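Local coordinates for cellulose-binding protein (Saccharophagus degradans, PDB 2YHG) that is of uncertain activity but resembles nucleoside hydrolases, probably binding polysaccharide and perhaps cleaving glycosidic bonds, as part of a longer cellulose-binding protein, at residues G61-W69 with C150-A158; I177-G187 with N201-Y211. All coordinates share one frame; numbering follows the deposited sequence. Where two conformers were deposited one is given.

Contact 1. Residues G61-W69 with C150-A158. With CA (calcium ion), chain B.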
loop_
_atom_site.group_PDB
_atom_site.type_symbol
_atom_site.label_atom_id
_atom_site.label_comp_id
_atom_site.label_asym_id
_atom_site.label_seq_id
_atom_site.Cartn_x
_atom_site.Cartn_y
_atom_site.Cartn_z
ATOM N N GLY A 61 10.558 7.893 2.704
ATOM C CA GLY A 61 10.283 9.094 3.475
ATOM C C GLY A 61 9.194 8.879 4.494
ATOM O O GLY A 61 8.233 8.184 4.217
ATOM N N ILE A 62 9.364 9.499 5.646
ATOM C CA ILE A 62 8.344 9.594 6.673
ATOM C C ILE A 62 8.229 11.065 7.014
ATOM O O ILE A 62 9.088 11.611 7.704
ATOM C CB ILE A 62 8.665 8.753 7.931
ATOM C CG1 ILE A 62 8.988 7.300 7.595
ATOM C CG2 ILE A 62 7.511 8.889 8.939
ATOM C CD1 ILE A 62 9.645 6.554 8.730
ATOM N N ILE A 63 7.210 11.725 6.465
ATOM C CA ILE A 63 7.155 13.169 6.452
ATOM C C ILE A 63 6.010 13.665 7.323
ATOM O O ILE A 63 4.868 13.333 7.070
ATOM C CB ILE A 63 6.957 13.673 4.990
ATOM C CG1 ILE A 63 8.186 13.328 4.142
ATOM C CG2 ILE A 63 6.680 15.177 4.975
ATOM C CD1 ILE A 63 7.990 13.494 2.653
ATOM N N THR A 64 6.330 14.451 8.345
ATOM C CA THR A 64 5.328 15.005 9.234
ATOM C C THR A 64 4.799 16.318 8.656
ATOM O O THR A 64 5.562 17.227 8.335
ATOM C CB THR A 64 5.959 15.259 10.625
ATOM O OG1 THR A 64 6.256 14.007 11.247
ATOM C CG2 THR A 64 5.004 16.038 11.534
ATOM N N THR A 65 3.474 16.423 8.548
ATOM C CA THR A 65 2.835 17.547 7.869
ATOM C C THR A 65 1.420 17.745 8.427
ATOM O O THR A 65 1.126 17.395 9.579
ATOM C CB THR A 65 2.902 17.345 6.341
ATOM O OG1 THR A 65 2.477 18.507 5.630
ATOM C CG2 THR A 65 2.158 16.153 5.874
ATOM N N THR A 66 0.569 18.387 7.635
ATOM C CA THR A 66 -0.723 18.897 8.050
ATOM C C THR A 66 -1.844 18.222 7.275
ATOM O O THR A 66 -1.656 17.452 6.339
ATOM C CB THR A 66 -0.756 20.409 7.780
ATOM O OG1 THR A 66 -0.552 20.560 6.379
ATOM C CG2 THR A 66 0.291 21.171 8.610
ATOM N N GLY A 67 -3.056 18.582 7.681
ATOM C CA GLY A 67 -4.272 18.330 6.907
ATOM C C GLY A 67 -5.405 19.095 7.562
ATOM O O GLY A 67 -5.171 19.858 8.498
ATOM N N CYS A 68 -6.624 18.961 7.062
ATOM C CA CYS A 68 -7.692 19.774 7.585
ATOM C C CYS A 68 -8.097 19.451 9.012
ATOM O O CYS A 68 -8.766 20.270 9.639
ATOM C CB CYS A 68 -8.863 19.919 6.635
ATOM S SG CYS A 68 -9.791 18.599 6.050
ATOM N N TRP A 69 -7.643 18.317 9.551
ATOM C CA TRP A 69 -7.835 17.984 10.952
ATOM C C TRP A 69 -6.661 18.399 11.838
ATOM O O TRP A 69 -6.754 18.264 13.060
ATOM C CB TRP A 69 -8.089 16.493 11.119
ATOM C CG TRP A 69 -9.311 16.010 10.395
ATOM C CD1 TRP A 69 -9.330 15.140 9.366
ATOM C CD2 TRP A 69 -10.675 16.374 10.651
ATOM N NE1 TRP A 69 -10.618 14.940 8.945
ATOM C CE2 TRP A 69 -11.462 15.692 9.719
ATOM C CE3 TRP A 69 -11.305 17.228 11.564
ATOM C CZ2 TRP A 69 -12.862 15.833 9.654
ATOM C CZ3 TRP A 69 -12.703 17.383 11.487
ATOM C CH2 TRP A 69 -13.444 16.671 10.562
ATOM N N CYS A 150 -0.900 10.477 1.213
ATOM C CA CYS A 150 -1.504 11.507 2.051
ATOM C C CYS A 150 -2.302 10.842 3.162
ATOM O O CYS A 150 -3.455 10.444 2.978
ATOM C CB CYS A 150 -2.424 12.420 1.226
ATOM S SG CYS A 150 -1.739 12.750 -0.408
ATOM N N TRP A 151 -1.674 10.683 4.327
ATOM C CA TRP A 151 -2.391 10.253 5.514
ATOM C C TRP A 151 -3.140 11.416 6.150
ATOM O O TRP A 151 -4.114 11.203 6.891
ATOM C CB TRP A 151 -1.468 9.600 6.542
ATOM C CG TRP A 151 -0.711 8.381 6.117
ATOM C CD1 TRP A 151 -0.519 7.903 4.847
ATOM C CD2 TRP A 151 0.053 7.558 6.981
ATOM N NE1 TRP A 151 0.299 6.787 4.883
ATOM C CE2 TRP A 151 0.693 6.583 6.189
ATOM C CE3 TRP A 151 0.258 7.557 8.365
ATOM C CZ2 TRP A 151 1.560 5.641 6.732
ATOM C CZ3 TRP A 151 1.138 6.635 8.906
ATOM C CH2 TRP A 151 1.772 5.682 8.100
ATOM N N GLY A 152 -2.656 12.625 5.901
ATOM C CA GLY A 152 -3.379 13.871 6.115
ATOM C C GLY A 152 -3.602 14.492 4.737
ATOM O O GLY A 152 -4.102 13.842 3.824
ATOM N N GLY A 153 -3.235 15.773 4.609
ATOM C CA GLY A 153 -3.315 16.432 3.325
ATOM C C GLY A 153 -2.226 15.972 2.356
ATOM O O GLY A 153 -1.359 15.169 2.698
ATOM N N CYS A 154 -2.302 16.474 1.127
ATOM C CA CYS A 154 -1.300 16.167 0.110
ATOM C C CYS A 154 -0.373 17.339 -0.180
ATOM O O CYS A 154 0.417 17.258 -1.149
ATOM C CB CYS A 154 -1.930 15.699 -1.195
ATOM S SG CYS A 154 -2.968 14.218 -1.132
ATOM N N ASN A 155 -0.392 18.424 0.606
ATOM C CA ASN A 155 0.318 19.598 0.184
ATOM C C ASN A 155 1.832 19.490 0.133
ATOM O O ASN A 155 2.456 20.325 -0.534
ATOM C CB ASN A 155 -0.135 20.863 0.894
ATOM C CG ASN A 155 0.342 20.994 2.329
ATOM O OD1 ASN A 155 0.838 20.056 2.954
ATOM N ND2 ASN A 155 0.215 22.194 2.858
ATOM N N THR A 156 2.461 18.531 0.798
ATOM C CA THR A 156 3.912 18.366 0.643
ATOM C C THR A 156 4.235 17.823 -0.733
ATOM O O THR A 156 5.245 18.186 -1.356
ATOM C CB THR A 156 4.503 17.492 1.753
ATOM O OG1 THR A 156 4.121 17.992 3.048
ATOM C CG2 THR A 156 6.001 17.473 1.685
ATOM N N ILE A 157 3.375 16.957 -1.251
ATOM C CA ILE A 157 3.476 16.465 -2.620
ATOM C C ILE A 157 3.211 17.640 -3.581
ATOM O O ILE A 157 3.935 17.814 -4.584
ATOM C CB ILE A 157 2.507 15.313 -2.885
ATOM C CG1 ILE A 157 2.643 14.197 -1.849
ATOM C CG2 ILE A 157 2.750 14.766 -4.297
ATOM C CD1 ILE A 157 1.544 13.144 -1.892
ATOM N N ALA A 158 2.182 18.434 -3.297
ATOM C CA ALA A 158 1.868 19.583 -4.161
ATOM C C ALA A 158 3.043 20.580 -4.185
ATOM O O ALA A 158 3.332 21.111 -5.254
ATOM C CB ALA A 158 0.591 20.250 -3.726
HETATM CA CA CA B . -4.161 10.813 9.255
HETATM O O HOH W 1 -6.285 10.141 10.545
HETATM O O HOH W 2 -5.803 12.664 9.486
#
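Gly153 N donates to Thr66 O (2.9 Å, N-H...O angle 154°), meeting that oxygen in the carbonyl plane on a lone pair, and this bond joins two loops at the C-terminal ends of strands 58-64 and 146-150 of the parallel sheet in a nucleoside hydrolase-like domain. The backbones are close enough for Gly67 CA to lie 3.6 Å from Gly153 N. Further along, the side chains of Thr65 and Thr156 run antiparallel alongside one another, their OG1 atoms 3.1 Å apart. Thr65 OG1, anti to its own nitrogen (chi1 -171°), donates to Gln114 O, while Thr156 OG1 accepts from Gln114 N. The side chain of Thr66 lies across that of Asn155, roughly perpendicular to it; Thr66 OG1 and Asn155 ND2 both bond to Gly116 O, and ND2 also reaches Gly118 O, so the loop 114-118 ties the two segments together. Behind these groups, Cys154 occupies the N-cap position of helix 155-167 and its disulfide to Cys150 closes the turn between strand and helix. Asp36, Asp43 and Asp244 complete the calcium site with two waters and the carbonyl of this turn, Trp151 O, 2.4 Å from the calcium ion.

Contact 2. Residues I177-G187 with N201-Y211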
loop_
_atom_site.group_PDB
_atom_site.type_symbol
_atom_site.label_atom_id
_atom_site.label_comp_id
_atom_site.label_asym_id
_atom_site.label_seq_id
_atom_site.Cartn_x
_atom_site.Cartn_y
_atom_site.Cartn_z
ATOM N N ILE A 177 6.072 13.728 -13.441
ATOM C CA ILE A 177 4.724 13.226 -13.169
ATOM C C ILE A 177 4.583 11.765 -13.517
ATOM O O ILE A 177 3.931 11.006 -12.806
ATOM C CB ILE A 177 3.671 14.096 -13.880
ATOM C CG1 ILE A 177 3.621 15.503 -13.294
ATOM C CG2 ILE A 177 2.307 13.399 -13.907
ATOM C CD1 ILE A 177 3.021 15.600 -11.865
ATOM N N SER A 178 5.227 11.344 -14.601
ATOM C CA SER A 178 5.095 9.972 -15.045
ATOM C C SER A 178 5.673 8.952 -14.073
ATOM O O SER A 178 5.302 7.779 -14.107
ATOM C CB SER A 178 5.749 9.787 -16.414
ATOM O OG SER A 178 7.157 9.717 -16.355
ATOM N N LYS A 179 6.601 9.402 -13.222
ATOM C CA LYS A 179 7.269 8.533 -12.282
ATOM C C LYS A 179 6.668 8.557 -10.866
ATOM O O LYS A 179 7.099 7.807 -10.019
ATOM C CB LYS A 179 8.731 8.926 -12.198
ATOM C CG LYS A 179 9.475 8.662 -13.481
ATOM C CD LYS A 179 10.913 9.077 -13.457
ATOM C CE LYS A 179 11.045 10.569 -13.263
ATOM N NZ LYS A 179 12.443 11.040 -13.466
ATOM N N LEU A 180 5.653 9.383 -10.662
ATOM C CA LEU A 180 4.989 9.568 -9.368
ATOM C C LEU A 180 3.630 8.866 -9.395
ATOM O O LEU A 180 3.008 8.743 -10.447
ATOM C CB LEU A 180 4.826 11.063 -9.129
ATOM C CG LEU A 180 4.277 11.527 -7.775
ATOM C CD1 LEU A 180 5.128 11.074 -6.613
ATOM C CD2 LEU A 180 4.122 13.033 -7.817
ATOM N N ARG A 181 3.151 8.474 -8.210
ATOM C CA ARG A 181 1.769 8.063 -7.999
ATOM C C ARG A 181 1.357 8.596 -6.642
ATOM O O ARG A 181 2.205 8.680 -5.745
ATOM C CB ARG A 181 1.543 6.568 -8.019
ATOM C CG ARG A 181 1.698 5.903 -9.387
ATOM C CD ARG A 181 3.081 5.317 -9.488
ATOM N NE ARG A 181 3.226 4.559 -10.769
ATOM C CZ ARG A 181 3.597 5.099 -11.927
ATOM N NH1 ARG A 181 3.861 6.380 -12.039
ATOM N NH2 ARG A 181 3.879 4.292 -12.927
ATOM N N VAL A 182 0.092 8.962 -6.498
ATOM C CA VAL A 182 -0.410 9.453 -5.225
ATOM C C VAL A 182 -1.524 8.552 -4.722
ATOM O O VAL A 182 -2.466 8.231 -5.455
ATOM C CB VAL A 182 -0.921 10.912 -5.352
ATOM C CG1 VAL A 182 -1.565 11.394 -4.045
ATOM C CG2 VAL A 182 0.235 11.845 -5.752
ATOM N N TYR A 183 -1.427 8.201 -3.430
ATOM C CA TYR A 183 -2.519 7.518 -2.718
ATOM C C TYR A 183 -2.934 8.450 -1.582
ATOM O O TYR A 183 -2.206 8.628 -0.615
ATOM C CB TYR A 183 -2.068 6.141 -2.191
ATOM C CG TYR A 183 -3.201 5.242 -1.770
ATOM C CD1 TYR A 183 -4.056 5.585 -0.730
ATOM C CD2 TYR A 183 -3.408 4.018 -2.373
ATOM C CE1 TYR A 183 -5.042 4.719 -0.310
ATOM C CE2 TYR A 183 -4.424 3.137 -1.955
ATOM C CZ TYR A 183 -5.237 3.509 -0.913
ATOM O OH TYR A 183 -6.241 2.701 -0.414
ATOM N N ASP A 184 -4.104 9.064 -1.766
ATOM C CA ASP A 184 -4.686 10.052 -0.852
ATOM C C ASP A 184 -5.779 9.360 -0.050
ATOM O O ASP A 184 -6.736 8.849 -0.621
ATOM C CB ASP A 184 -5.247 11.183 -1.717
ATOM C CG ASP A 184 -6.221 12.120 -1.044
ATOM O OD1 ASP A 184 -6.364 12.065 0.193
ATOM O OD2 ASP A 184 -6.832 12.940 -1.803
ATOM N N ILE A 185 -5.654 9.342 1.275
ATOM C CA ILE A 185 -6.721 8.835 2.131
ATOM C C ILE A 185 -7.763 9.936 2.351
ATOM O O ILE A 185 -7.493 10.931 3.022
ATOM C CB ILE A 185 -6.179 8.347 3.484
ATOM C CG1 ILE A 185 -5.229 7.148 3.285
ATOM C CG2 ILE A 185 -7.363 8.012 4.414
ATOM C CD1 ILE A 185 -5.943 5.818 3.078
ATOM N N LEU A 186 -8.930 9.731 1.751
ATOM C CA LEU A 186 -10.165 10.463 2.019
ATOM C C LEU A 186 -10.233 11.896 1.536
ATOM O O LEU A 186 -11.345 12.440 1.458
ATOM C CB LEU A 186 -10.564 10.397 3.495
ATOM C CG LEU A 186 -11.128 9.046 3.918
ATOM C CD1 LEU A 186 -10.952 8.808 5.424
ATOM C CD2 LEU A 186 -12.608 8.974 3.561
ATOM N N GLY A 187 -9.137 12.579 1.262
ATOM C CA GLY A 187 -9.144 13.986 0.880
ATOM C C GLY A 187 -9.189 14.868 2.087
ATOM O O GLY A 187 -10.225 15.085 2.733
ATOM N N ASN A 201 -2.485 13.528 -15.907
ATOM C CA ASN A 201 -1.735 12.306 -16.176
ATOM C C ASN A 201 -1.097 11.686 -14.956
ATOM O O ASN A 201 -0.510 10.613 -15.050
ATOM C CB ASN A 201 -0.648 12.522 -17.235
ATOM C CG ASN A 201 -1.199 12.938 -18.586
ATOM O OD1 ASN A 201 -2.360 12.407 -18.963
ATOM N ND2 ASN A 201 -0.560 13.727 -19.290
ATOM N N LEU A 202 -1.191 12.323 -13.805
ATOM C CA LEU A 202 -0.720 11.752 -12.560
ATOM C C LEU A 202 -1.683 10.680 -12.084
ATOM O O LEU A 202 -2.866 10.963 -11.908
ATOM C CB LEU A 202 -0.614 12.859 -11.519
ATOM C CG LEU A 202 -0.217 12.476 -10.110
ATOM C CD1 LEU A 202 1.145 11.800 -10.056
ATOM C CD2 LEU A 202 -0.276 13.694 -9.226
ATOM N N ILE A 203 -1.214 9.457 -11.837
ATOM C CA ILE A 203 -2.048 8.430 -11.236
ATOM C C ILE A 203 -2.360 8.858 -9.812
ATOM O O ILE A 203 -1.465 9.050 -9.007
ATOM C CB ILE A 203 -1.338 7.054 -11.256
ATOM C CG1 ILE A 203 -1.152 6.591 -12.704
ATOM C CG2 ILE A 203 -2.128 6.041 -10.445
ATOM C CD1 ILE A 203 -0.245 5.377 -12.840
ATOM N N TYR A 204 -3.641 9.024 -9.518
ATOM C CA TYR A 204 -4.104 9.649 -8.270
ATOM C C TYR A 204 -5.320 8.873 -7.770
ATOM O O TYR A 204 -6.335 8.810 -8.457
ATOM C CB TYR A 204 -4.462 11.124 -8.509
ATOM C CG TYR A 204 -4.743 11.897 -7.267
ATOM C CD1 TYR A 204 -5.861 11.640 -6.491
ATOM C CD2 TYR A 204 -3.893 12.900 -6.856
ATOM C CE1 TYR A 204 -6.086 12.336 -5.317
ATOM C CE2 TYR A 204 -4.108 13.588 -5.683
ATOM C CZ TYR A 204 -5.202 13.314 -4.912
ATOM O OH TYR A 204 -5.395 14.036 -3.760
ATOM N N ILE A 205 -5.177 8.287 -6.594
ATOM C CA ILE A 205 -6.248 7.605 -5.886
ATOM C C ILE A 205 -6.692 8.442 -4.708
ATOM O O ILE A 205 -5.852 8.882 -3.917
ATOM C CB ILE A 205 -5.731 6.236 -5.331
ATOM C CG1 ILE A 205 -5.375 5.281 -6.463
ATOM C CG2 ILE A 205 -6.743 5.639 -4.357
ATOM C CD1 ILE A 205 -4.569 4.093 -6.016
ATOM N N ARG A 206 -7.996 8.701 -4.577
ATOM C CA ARG A 206 -8.592 9.217 -3.343
ATOM C C ARG A 206 -9.458 8.104 -2.779
ATOM O O ARG A 206 -10.581 7.888 -3.243
ATOM C CB ARG A 206 -9.363 10.525 -3.535
ATOM C CG ARG A 206 -9.991 11.064 -2.278
ATOM C CD ARG A 206 -10.564 12.472 -2.401
ATOM N NE ARG A 206 -9.504 13.464 -2.399
ATOM C CZ ARG A 206 -9.699 14.775 -2.502
ATOM N NH1 ARG A 206 -10.885 15.263 -2.829
ATOM N NH2 ARG A 206 -8.693 15.619 -2.280
ATOM N N ALA A 207 -8.906 7.358 -1.838
ATOM C CA ALA A 207 -9.579 6.204 -1.265
ATOM C C ALA A 207 -10.527 6.643 -0.174
ATOM O O ALA A 207 -10.144 7.426 0.709
ATOM C CB ALA A 207 -8.562 5.234 -0.698
ATOM N N ARG A 208 -11.738 6.130 -0.194
ATOM C CA ARG A 208 -12.724 6.512 0.799
ATOM C C ARG A 208 -13.302 5.363 1.585
ATOM O O ARG A 208 -13.858 5.570 2.675
ATOM C CB ARG A 208 -13.841 7.287 0.149
ATOM C CG ARG A 208 -13.377 8.538 -0.575
ATOM C CD ARG A 208 -14.576 9.256 -1.224
ATOM N NE ARG A 208 -15.095 8.463 -2.324
ATOM C CZ ARG A 208 -16.340 8.583 -2.787
ATOM N NH1 ARG A 208 -17.170 9.506 -2.293
ATOM N NH2 ARG A 208 -16.771 7.723 -3.698
ATOM N N SER A 209 -13.198 4.144 1.077
ATOM C CA SER A 209 -13.841 3.009 1.731
ATOM C C SER A 209 -12.834 2.265 2.599
ATOM O O SER A 209 -12.477 1.094 2.336
ATOM C CB SER A 209 -14.488 2.072 0.707
ATOM O OG SER A 209 -15.590 2.670 0.047
ATOM N N VAL A 210 -12.369 2.956 3.628
ATOM C CA VAL A 210 -11.195 2.565 4.392
ATOM C C VAL A 210 -11.538 2.112 5.812
ATOM O O VAL A 210 -10.641 1.978 6.647
ATOM C CB VAL A 210 -10.130 3.694 4.425
ATOM C CG1 VAL A 210 -9.623 3.942 3.010
ATOM C CG2 VAL A 210 -10.682 4.961 5.089
ATOM N N TYR A 211 -12.811 1.832 6.074
ATOM C CA TYR A 211 -13.324 1.667 7.426
ATOM C C TYR A 211 -13.909 0.293 7.732
ATOM O O TYR A 211 -14.428 0.105 8.833
ATOM C CB TYR A 211 -14.391 2.708 7.693
ATOM C CG TYR A 211 -13.881 4.129 7.769
ATOM C CD1 TYR A 211 -13.043 4.525 8.788
ATOM C CD2 TYR A 211 -14.227 5.067 6.830
ATOM C CE1 TYR A 211 -12.581 5.853 8.869
ATOM C CE2 TYR A 211 -13.835 6.391 6.947
ATOM C CZ TYR A 211 -13.029 6.778 7.981
ATOM O OH TYR A 211 -12.712 8.112 8.154
HETATM O O HOH W 3 1.571 9.072 -12.724
#
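Tyr183 lays one ring face over Ile205 CG2, a CH-pi contact 4.1 Å from the ring centroid and almost on its normal, while its OH end passes Ala207 CB and hydrogen-bonds to Gly268 O. Strands 180-185 and 203-207 run parallel here, 14° apart, joined by alternating backbone bonds such as Ile205 N to Val182 O (2.9 Å). On the sheet face of Val182 and Asp184, Val182 CG1 sits over the Tyr204 ring, and the phenol of that ring donates to Asp184 OD2 (2.7 Å). Arg206 NE grips the same oxygen in a salt bridge (2.8 Å), with OD2 lying almost exactly in the guanidinium plane. The two donors come from opposite faces of the carboxylate, which stands nearly perpendicular to both the ring and the guanidinium group. With CG anti to the backbone N (chi1 164°), Asp184 runs alongside Arg206, and its OD1 accepts from Gly187 N in an Asx motif (3.0 Å). Gly187 CA then lies over one guanidinium face, 3.3 Å from Arg206 NE. These bonds probably keep the buried aspartate ionised; Asp288 takes Arg206 NH1. Together the segments form the ends of a beta-alpha-beta crossover through helix 190-198, with strand 146-150 on the other side of strand 180-185, helix 246-249 against Tyr183, and strand 295-298 against Tyr204 and Arg206.

In the fold
Both contacts are largely buried and serve the same parallel sheet, whose strand 146-150 leads into one segment of contact 1 and pairs with strand 180-185 of contact 2. The backbone of Cys150 probably bonds to Tyr183 and Ile185, and Cys154 SG packs on Asp184 and Tyr204, so the disulfide turn lies against the Asp184-Tyr204 pair. Contact 1 is small, 268 Å², a meeting of loops and a helix start where glycines and threonine hydroxyls dominate beside calcium. Contact 2 buries 940 Å² through regular strand pairing, with apolar packing and a salt bridge, and its outer ends reach solvent. Ile185 brings contact 2 near the same calcium ion.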